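PDB 6JIX: taurine:2-oxoglutarate aminotransferase, which probably catalyses the pyridoxal 5'-phosphate-dependent transfer of the amino group of taurine to 2-oxoglutarate, yielding glutamate. Local coordinates for residues V336-L347 against L422-L433; I221-L229 against G411-C419. All coordinates share one frame; numbering follows the deposited sequence.

Interaction 1. Residues V336-L347 against L422-L433; sequences VCAHVKEMEGIL and LIITAEQLEEEL
His339 and Met343, one turn apart on helix 336-357, reach Ile424 by different torsions. With CG of His339 anti to the backbone N (chi1 174°), the imidazole extends to the loop ahead of helix 426-447. Met343 CG, anti to its carbonyl carbon instead, lies over one face of the His339 ring, nearer the ring's border than its centre; the bend at chi2 (-60°) then places SD 3.5 Å from Ala426 N, and a further bend at chi3 turns CE. His339 NE2 donates to Ile424 O at 2.7 Å, along a nearly straight N-H...O line and with the oxygen close to the ring plane. At the same ring edge, CD2 approaches Leu422 O at 3.2 Å. With an alanine at His339, Ile424 O would probably lose its imidazole donor, and Met343 CG the ring face it packs on.

Apolar contacts continue on both sides of this bond. Leu422 CB lies 3.6 Å from Val336 CG1, and its branches also reach Val340 CG2. Farther along, Ile346 puts CD1 against Ala426 CB, and its CB and CG2 meet Leu429 CD1, which also touches Met343 SD at 3.9 Å. Leu347 and Leu433 cross at about a right angle.

The helix axes run 30° apart, 10.3 Å at their closest, and Thr425 and Gln428 form a capping box that starts the second helix. The chemistry is mainly apolar, joining helix 336-357 to helix 426-447 and to the loop ahead of it, with one polar bond that takes up a main-chain carbonyl and implies a proton on NE2.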
loop_
_atom_site.group_PDB
_atom_site.type_symbol
_atom_site.label_atom_id
_atom_site.label_comp_id
_atom_site.label_asym_id
_atom_site.label_seq_id
_atom_site.Cartn_x
_atom_site.Cartn_y
_atom_site.Cartn_z
ATOM N N VAL A 336 -22.863 16.023 5.036
ATOM C CA VAL A 336 -21.603 16.656 5.397
ATOM C C VAL A 336 -21.174 17.648 4.324
ATOM O O VAL A 336 -20.579 18.685 4.638
ATOM C CB VAL A 336 -20.534 15.583 5.690
ATOM C CG1 VAL A 336 -19.154 16.206 5.771
ATOM C CG2 VAL A 336 -20.851 14.900 7.005
ATOM N N CYS A 337 -21.486 17.381 3.056
ATOM C CA CYS A 337 -21.150 18.349 2.011
ATOM C C CYS A 337 -21.832 19.687 2.265
ATOM O O CYS A 337 -21.194 20.749 2.203
ATOM C CB CYS A 337 -21.533 17.806 0.638
ATOM S SG CYS A 337 -20.396 16.541 0.046
ATOM N N ALA A 338 -23.139 19.661 2.554
ATOM C CA ALA A 338 -23.854 20.911 2.791
ATOM C C ALA A 338 -23.275 21.652 3.985
ATOM O O ALA A 338 -23.151 22.883 3.966
ATOM C CB ALA A 338 -25.337 20.642 2.985
ATOM N N HIS A 339 -22.907 20.917 5.030
ATOM C CA HIS A 339 -22.280 21.553 6.181
ATOM C C HIS A 339 -20.920 22.132 5.814
ATOM O O HIS A 339 -20.511 23.158 6.367
ATOM C CB HIS A 339 -22.143 20.567 7.339
ATOM C CG HIS A 339 -21.387 21.127 8.499
ATOM N ND1 HIS A 339 -21.923 22.075 9.345
ATOM C CD2 HIS A 339 -20.119 20.914 8.925
ATOM C CE1 HIS A 339 -21.020 22.413 10.250
ATOM N NE2 HIS A 339 -19.922 21.712 10.026
ATOM N N VAL A 340 -20.185 21.459 4.918
ATOM C CA VAL A 340 -18.882 21.962 4.503
ATOM C C VAL A 340 -19.050 23.267 3.737
ATOM O O VAL A 340 -18.338 24.244 3.994
ATOM C CB VAL A 340 -18.118 20.903 3.684
ATOM C CG1 VAL A 340 -16.817 21.484 3.101
ATOM C CG2 VAL A 340 -17.799 19.706 4.544
ATOM N N LYS A 341 -20.002 23.310 2.789
ATOM C CA LYS A 341 -20.271 24.563 2.077
ATOM C C LYS A 341 -20.556 25.708 3.046
ATOM O O LYS A 341 -19.997 26.805 2.910
ATOM C CB LYS A 341 -21.446 24.399 1.106
ATOM C CG LYS A 341 -21.431 25.408 -0.061
ATOM C CD LYS A 341 -20.348 25.037 -1.092
ATOM C CE LYS A 341 -20.224 26.069 -2.234
ATOM N NZ LYS A 341 -19.949 27.477 -1.805
ATOM N N GLU A 342 -21.381 25.455 4.067
ATOM C CA GLU A 342 -21.695 26.513 5.020
ATOM C C GLU A 342 -20.477 26.878 5.875
ATOM O O GLU A 342 -20.300 28.047 6.239
ATOM C CB GLU A 342 -22.894 26.099 5.866
ATOM C CG GLU A 342 -22.938 26.700 7.248
ATOM C CD GLU A 342 -24.044 26.084 8.085
ATOM O OE1 GLU A 342 -24.831 25.292 7.510
ATOM O OE2 GLU A 342 -24.123 26.388 9.303
ATOM N N MET A 343 -19.637 25.902 6.239
ATOM C CA MET A 343 -18.394 26.280 6.907
ATOM C C MET A 343 -17.444 26.992 5.946
ATOM O O MET A 343 -16.611 27.793 6.387
ATOM C CB MET A 343 -17.700 25.065 7.523
ATOM C CG MET A 343 -18.488 24.385 8.612
ATOM S SD MET A 343 -18.903 25.411 10.045
ATOM C CE MET A 343 -20.539 26.003 9.570
ATOM N N GLU A 344 -17.542 26.719 4.639
ATOM C CA GLU A 344 -16.748 27.486 3.687
ATOM C C GLU A 344 -17.042 28.967 3.841
ATOM O O GLU A 344 -16.134 29.808 3.748
ATOM C CB GLU A 344 -17.022 27.037 2.249
ATOM C CG GLU A 344 -16.289 27.891 1.215
ATOM C CD GLU A 344 -16.708 27.589 -0.214
ATOM O OE1 GLU A 344 -16.234 26.586 -0.783
ATOM O OE2 GLU A 344 -17.516 28.353 -0.780
ATOM N N GLY A 345 -18.312 29.296 4.099
ATOM C CA GLY A 345 -18.774 30.657 4.293
ATOM C C GLY A 345 -18.172 31.351 5.492
ATOM O O GLY A 345 -18.330 32.570 5.629
ATOM N N ILE A 346 -17.542 30.604 6.389
ATOM C CA ILE A 346 -16.783 31.177 7.489
ATOM C C ILE A 346 -15.306 31.255 7.153
ATOM O O ILE A 346 -14.674 32.293 7.336
ATOM C CB ILE A 346 -17.004 30.352 8.777
ATOM C CG1 ILE A 346 -18.484 30.229 9.117
ATOM C CG2 ILE A 346 -16.204 30.927 9.925
ATOM C CD1 ILE A 346 -18.704 29.725 10.507
ATOM N N LEU A 347 -14.750 30.165 6.621
ATOM C CA LEU A 347 -13.304 30.069 6.459
ATOM C C LEU A 347 -12.816 30.959 5.315
ATOM O O LEU A 347 -11.857 31.721 5.480
ATOM C CB LEU A 347 -12.904 28.604 6.254
ATOM C CG LEU A 347 -11.445 28.292 5.919
ATOM C CD1 LEU A 347 -10.564 28.485 7.127
ATOM C CD2 LEU A 347 -11.328 26.880 5.403
ATOM N N LEU A 422 -14.195 17.949 8.514
ATOM C CA LEU A 422 -15.474 18.323 7.936
ATOM C C LEU A 422 -16.570 18.445 8.978
ATOM O O LEU A 422 -17.635 18.984 8.660
ATOM C CB LEU A 422 -15.893 17.293 6.879
ATOM C CG LEU A 422 -14.877 17.058 5.746
ATOM C CD1 LEU A 422 -15.508 16.396 4.530
ATOM C CD2 LEU A 422 -14.211 18.372 5.351
ATOM N N ILE A 423 -16.347 17.963 10.206
ATOM C CA ILE A 423 -17.351 18.080 11.259
ATOM C C ILE A 423 -17.136 19.301 12.138
ATOM O O ILE A 423 -17.911 19.510 13.081
ATOM C CB ILE A 423 -17.402 16.823 12.163
ATOM C CG1 ILE A 423 -16.079 16.632 12.909
ATOM C CG2 ILE A 423 -17.785 15.583 11.366
ATOM C CD1 ILE A 423 -16.079 15.427 13.805
ATOM N N ILE A 424 -16.083 20.088 11.892
ATOM C CA ILE A 424 -15.861 21.285 12.691
ATOM C C ILE A 424 -17.098 22.193 12.636
ATOM O O ILE A 424 -17.788 22.296 11.613
ATOM C CB ILE A 424 -14.596 22.023 12.220
ATOM C CG1 ILE A 424 -14.001 22.834 13.379
ATOM C CG2 ILE A 424 -14.903 22.888 11.009
ATOM C CD1 ILE A 424 -12.695 23.509 13.039
ATOM N N THR A 425 -17.377 22.864 13.746
ATOM C CA THR A 425 -18.550 23.715 13.848
ATOM C C THR A 425 -18.122 25.162 13.710
ATOM O O THR A 425 -16.938 25.490 13.840
ATOM C CB THR A 425 -19.255 23.502 15.188
ATOM O OG1 THR A 425 -18.383 23.931 16.244
ATOM C CG2 THR A 425 -19.602 22.024 15.360
ATOM N N ALA A 426 -19.103 26.027 13.437
ATOM C CA ALA A 426 -18.822 27.459 13.388
ATOM C C ALA A 426 -18.117 27.926 14.661
ATOM O O ALA A 426 -17.106 28.637 14.596
ATOM C CB ALA A 426 -20.111 28.251 13.157
ATOM N N GLU A 427 -18.621 27.516 15.836
ATOM C CA GLU A 427 -18.007 27.987 17.075
ATOM C C GLU A 427 -16.549 27.556 17.156
ATOM O O GLU A 427 -15.669 28.335 17.539
ATOM C CB GLU A 427 -18.783 27.482 18.298
ATOM C CG GLU A 427 -18.395 28.232 19.596
ATOM C CD GLU A 427 -18.122 27.313 20.812
ATOM O OE1 GLU A 427 -17.179 27.662 21.556
ATOM O OE2 GLU A 427 -18.842 26.296 21.075
ATOM N N GLN A 428 -16.261 26.335 16.747
ATOM C CA GLN A 428 -14.886 25.870 16.796
ATOM C C GLN A 428 -13.999 26.689 15.864
ATOM O O GLN A 428 -12.903 27.117 16.245
ATOM C CB GLN A 428 -14.853 24.388 16.445
ATOM C CG GLN A 428 -15.168 23.484 17.621
ATOM C CD GLN A 428 -15.412 22.043 17.195
ATOM O OE1 GLN A 428 -16.130 21.787 16.218
ATOM N NE2 GLN A 428 -14.810 21.095 17.921
ATOM N N LEU A 429 -14.446 26.901 14.627
ATOM C CA LEU A 429 -13.715 27.790 13.729
ATOM C C LEU A 429 -13.452 29.130 14.410
ATOM O O LEU A 429 -12.317 29.628 14.426
ATOM C CB LEU A 429 -14.499 27.980 12.427
ATOM C CG LEU A 429 -14.462 26.782 11.467
ATOM C CD1 LEU A 429 -15.366 27.018 10.273
ATOM C CD2 LEU A 429 -13.043 26.498 11.024
ATOM N N GLU A 430 -14.494 29.716 15.009
ATOM C CA GLU A 430 -14.355 31.018 15.656
ATOM C C GLU A 430 -13.377 30.996 16.822
ATOM O O GLU A 430 -12.960 32.063 17.279
ATOM C CB GLU A 430 -15.718 31.538 16.116
ATOM C CG GLU A 430 -16.379 32.448 15.075
ATOM C CD GLU A 430 -17.823 32.065 14.792
ATOM O OE1 GLU A 430 -18.539 31.681 15.756
ATOM O OE2 GLU A 430 -18.233 32.144 13.604
ATOM N N GLU A 431 -13.023 29.817 17.328
ATOM C CA GLU A 431 -12.051 29.708 18.407
ATOM C C GLU A 431 -10.638 29.491 17.907
ATOM O O GLU A 431 -9.687 29.862 18.601
ATOM C CB GLU A 431 -12.378 28.535 19.347
ATOM C CG GLU A 431 -13.848 28.315 19.690
ATOM C CD GLU A 431 -14.026 27.194 20.708
ATOM O OE1 GLU A 431 -13.377 26.135 20.514
ATOM O OE2 GLU A 431 -14.794 27.385 21.693
ATOM N N GLU A 432 -10.478 28.853 16.747
ATOM C CA GLU A 432 -9.156 28.473 16.256
ATOM C C GLU A 432 -8.542 29.510 15.339
ATOM O O GLU A 432 -7.341 29.783 15.446
ATOM C CB GLU A 432 -9.223 27.137 15.510
ATOM C CG GLU A 432 -9.570 25.952 16.392
ATOM C CD GLU A 432 -8.673 25.830 17.614
ATOM O OE1 GLU A 432 -7.460 26.195 17.559
ATOM O OE2 GLU A 432 -9.213 25.364 18.642
ATOM N N LEU A 433 -9.347 30.084 14.440
ATOM C CA LEU A 433 -8.811 31.011 13.447
ATOM C C LEU A 433 -8.065 32.183 14.067
ATOM O O LEU A 433 -7.016 32.561 13.522
ATOM C CB LEU A 433 -9.944 31.498 12.535
ATOM C CG LEU A 433 -10.423 30.358 11.636
ATOM C CD1 LEU A 433 -11.484 30.811 10.656
ATOM C CD2 LEU A 433 -9.234 29.714 10.902
#

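Interaction 2. Residues I221-L229 against G411-C419; sequences IVGANGVIL and GRETNINIC
Arg412 passes its CB, CG and CD over the carbonyl oxygen of Ala224, main chain meeting side chain, with CB nearest at 3.3 Å; Ala224 CB comes to 4.1 Å from Arg412 CD. Gly226 packs its CA on the Asn415 side chain; at its phi of 130° a beta carbon would be pressed against Asn225 O. Val227 CG2 meets Asn417 OD1 at 4.2 Å, the two side chains crossing obliquely.

No hydrogen bond joins the segments directly, and the polar link runs through one water. The Arg412 chain bends at chi3 (65°), which helps to put NE beside it. The water accepts from Arg412 NE at 2.6 Å, in the plane of the guanidinium, and donates to Asn225 OD1 at 2.9 Å and to Glu413 OE2 at 2.7 Å. Asn225 ND2 is held in turn by Asp156, and the Glu413 carboxylate by His389 N and Trp157 NE1.

Within the segments, Asn415 N bonds to Arg412 O in a type II' turn, and Gly223 O accepts from both Gly226 N and Val227 N. Such a seam, where the loop after strand 213-219 of the seven-stranded sheet meets the turn leading into strand 415-418, fits the junction of the large and C-terminal domains in class-III aminotransferases, beside the cofactor.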
loop_
_atom_site.group_PDB
_atom_site.type_symbol
_atom_site.label_atom_id
_atom_site.label_comp_id
_atom_site.label_asym_id
_atom_site.label_seq_id
_atom_site.Cartn_x
_atom_site.Cartn_y
_atom_site.Cartn_z
ATOM N N ILE A 221 -7.868 19.051 -7.604
ATOM C CA ILE A 221 -7.309 20.330 -7.179
ATOM C C ILE A 221 -5.986 20.006 -6.514
ATOM O O ILE A 221 -5.951 19.182 -5.592
ATOM C CB ILE A 221 -8.234 21.072 -6.197
ATOM C CG1 ILE A 221 -9.482 21.571 -6.914
ATOM C CG2 ILE A 221 -7.495 22.249 -5.549
ATOM C CD1 ILE A 221 -10.670 21.822 -5.979
ATOM N N VAL A 222 -4.891 20.593 -7.010
ATOM C CA VAL A 222 -3.574 20.256 -6.459
ATOM C C VAL A 222 -3.563 20.543 -4.963
ATOM O O VAL A 222 -3.770 21.688 -4.539
ATOM C CB VAL A 222 -2.448 20.994 -7.194
ATOM C CG1 VAL A 222 -1.195 21.024 -6.338
ATOM C CG2 VAL A 222 -2.145 20.306 -8.506
ATOM N N GLY A 223 -3.286 19.509 -4.157
ATOM C CA GLY A 223 -3.495 19.576 -2.727
ATOM C C GLY A 223 -2.295 19.864 -1.854
ATOM O O GLY A 223 -2.086 21.010 -1.439
ATOM N N ALA A 224 -1.505 18.835 -1.539
ATOM C CA ALA A 224 -0.430 19.041 -0.574
ATOM C C ALA A 224 0.475 20.178 -1.013
ATOM O O ALA A 224 0.992 20.924 -0.174
ATOM C CB ALA A 224 0.361 17.750 -0.363
ATOM N N ASN A 225 0.620 20.368 -2.321
ATOM C CA ASN A 225 1.468 21.422 -2.855
ATOM C C ASN A 225 0.762 22.774 -2.902
ATOM O O ASN A 225 1.256 23.685 -3.579
ATOM C CB ASN A 225 1.984 21.044 -4.250
ATOM C CG ASN A 225 3.244 20.213 -4.191
ATOM O OD1 ASN A 225 4.358 20.732 -4.293
ATOM N ND2 ASN A 225 3.077 18.911 -4.014
ATOM N N GLY A 226 -0.377 22.920 -2.223
ATOM C CA GLY A 226 -0.860 24.255 -1.915
ATOM C C GLY A 226 -2.297 24.620 -2.219
ATOM O O GLY A 226 -2.604 25.803 -2.309
ATOM N N VAL A 227 -3.186 23.644 -2.368
ATOM C CA VAL A 227 -4.580 23.924 -2.713
ATOM C C VAL A 227 -4.596 24.900 -3.877
ATOM O O VAL A 227 -5.176 25.987 -3.789
ATOM C CB VAL A 227 -5.368 24.478 -1.508
ATOM C CG1 VAL A 227 -6.853 24.462 -1.785
ATOM C CG2 VAL A 227 -5.067 23.662 -0.264
ATOM N N ILE A 228 -3.975 24.509 -4.986
ATOM C CA ILE A 228 -3.789 25.403 -6.130
ATOM C C ILE A 228 -5.038 25.269 -6.996
ATOM O O ILE A 228 -5.091 24.480 -7.940
ATOM C CB ILE A 228 -2.503 25.099 -6.894
ATOM C CG1 ILE A 228 -1.353 24.863 -5.904
ATOM C CG2 ILE A 228 -2.149 26.260 -7.817
ATOM C CD1 ILE A 228 -0.199 24.057 -6.457
ATOM N N LEU A 229 -6.056 26.056 -6.657
ATOM C CA LEU A 229 -7.276 26.107 -7.442
ATOM C C LEU A 229 -6.940 26.429 -8.898
ATOM O O LEU A 229 -6.190 27.380 -9.156
ATOM C CB LEU A 229 -8.226 27.159 -6.876
ATOM C CG LEU A 229 -8.561 26.957 -5.398
ATOM C CD1 LEU A 229 -9.313 28.158 -4.847
ATOM C CD2 LEU A 229 -9.348 25.640 -5.183
ATOM N N GLY A 411 2.252 22.453 5.913
ATOM C CA GLY A 411 2.252 23.053 4.593
ATOM C C GLY A 411 3.388 22.465 3.790
ATOM O O GLY A 411 4.211 21.703 4.299
ATOM N N ARG A 412 3.385 22.785 2.503
ATOM C CA ARG A 412 4.507 22.497 1.623
ATOM C C ARG A 412 4.921 23.788 0.946
ATOM O O ARG A 412 4.142 24.743 0.849
ATOM C CB ARG A 412 4.162 21.417 0.590
ATOM C CG ARG A 412 4.109 20.005 1.214
ATOM C CD ARG A 412 4.207 18.910 0.167
ATOM N NE ARG A 412 5.500 18.932 -0.504
ATOM C CZ ARG A 412 6.548 18.221 -0.110
ATOM N NH1 ARG A 412 6.457 17.419 0.948
ATOM N NH2 ARG A 412 7.686 18.316 -0.775
ATOM N N GLU A 413 6.178 23.846 0.528
ATOM C CA GLU A 413 6.678 24.996 -0.230
ATOM C C GLU A 413 6.432 26.266 0.579
ATOM O O GLU A 413 6.982 26.391 1.689
ATOM C CB GLU A 413 6.034 24.976 -1.621
ATOM C CG GLU A 413 6.547 23.888 -2.552
ATOM C CD GLU A 413 7.964 23.435 -2.221
ATOM O OE1 GLU A 413 8.869 24.296 -2.054
ATOM O OE2 GLU A 413 8.169 22.206 -2.134
ATOM N N THR A 414 5.660 27.229 0.074
ATOM C CA THR A 414 5.489 28.544 0.676
ATOM C C THR A 414 4.087 28.707 1.254
ATOM O O THR A 414 3.615 29.837 1.419
ATOM C CB THR A 414 5.790 29.651 -0.359
ATOM O OG1 THR A 414 6.208 30.859 0.285
ATOM C CG2 THR A 414 4.577 29.990 -1.222
ATOM N N ASN A 415 3.413 27.591 1.571
ATOM C CA ASN A 415 2.003 27.609 1.941
ATOM C C ASN A 415 1.765 27.108 3.350
ATOM O O ASN A 415 2.516 26.289 3.887
ATOM C CB ASN A 415 1.163 26.774 0.990
ATOM C CG ASN A 415 1.436 27.120 -0.435
ATOM O OD1 ASN A 415 2.209 26.433 -1.124
ATOM N ND2 ASN A 415 0.856 28.227 -0.887
ATOM N N ILE A 416 0.687 27.625 3.928
ATOM C CA ILE A 416 0.058 27.069 5.113
ATOM C C ILE A 416 -1.281 26.502 4.678
ATOM O O ILE A 416 -2.082 27.198 4.039
ATOM C CB ILE A 416 -0.114 28.118 6.225
ATOM C CG1 ILE A 416 1.203 28.868 6.452
ATOM C CG2 ILE A 416 -0.517 27.428 7.495
ATOM C CD1 ILE A 416 1.155 29.914 7.527
ATOM N N ASN A 417 -1.510 25.235 4.991
ATOM C CA ASN A 417 -2.812 24.643 4.744
ATOM C C ASN A 417 -3.746 24.939 5.901
ATOM O O ASN A 417 -3.326 25.030 7.059
ATOM C CB ASN A 417 -2.710 23.127 4.567
ATOM C CG ASN A 417 -1.827 22.738 3.402
ATOM O OD1 ASN A 417 -1.849 23.391 2.358
ATOM N ND2 ASN A 417 -1.047 21.666 3.570
ATOM N N ILE A 418 -5.026 25.080 5.579
ATOM C CA ILE A 418 -6.077 25.049 6.576
ATOM C C ILE A 418 -7.131 24.095 6.028
ATOM O O ILE A 418 -7.881 24.440 5.110
ATOM C CB ILE A 418 -6.651 26.431 6.888
ATOM C CG1 ILE A 418 -5.536 27.347 7.404
ATOM C CG2 ILE A 418 -7.729 26.305 7.948
ATOM C CD1 ILE A 418 -4.908 28.261 6.321
ATOM N N CYS A 419 -7.153 22.873 6.559
ATOM C CA CYS A 419 -8.051 21.813 6.106
ATOM C C CYS A 419 -8.595 21.107 7.339
ATOM O O CYS A 419 -8.264 19.943 7.609
ATOM C CB CYS A 419 -7.315 20.833 5.191
ATOM S SG CYS A 419 -6.441 21.593 3.820
HETATM O O HOH W 1 6.661 19.975 -2.644
#

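Along the chain the segments of the two interactions alternate, and their centres lie 19 Å apart. They touch directly where Leu347 CD1 packs on Ile418 CG2 at 3.7 Å, so that one leucine of helix 336-357, from interaction 1, reaches strand 415-418 of interaction 2; that strand then leads on through Leu422 into helix 426-447. Interaction 2 is the nearer to the catalytic centre: the Ala224 side chain is about 5 Å from the bound pyridoxal phosphate, and that of Arg412 about 7 Å from a bound glutamate. Interaction 1 stands farther back, the Leu422 side chain lying about 10 Å from that of the cofactor-binding Lys281.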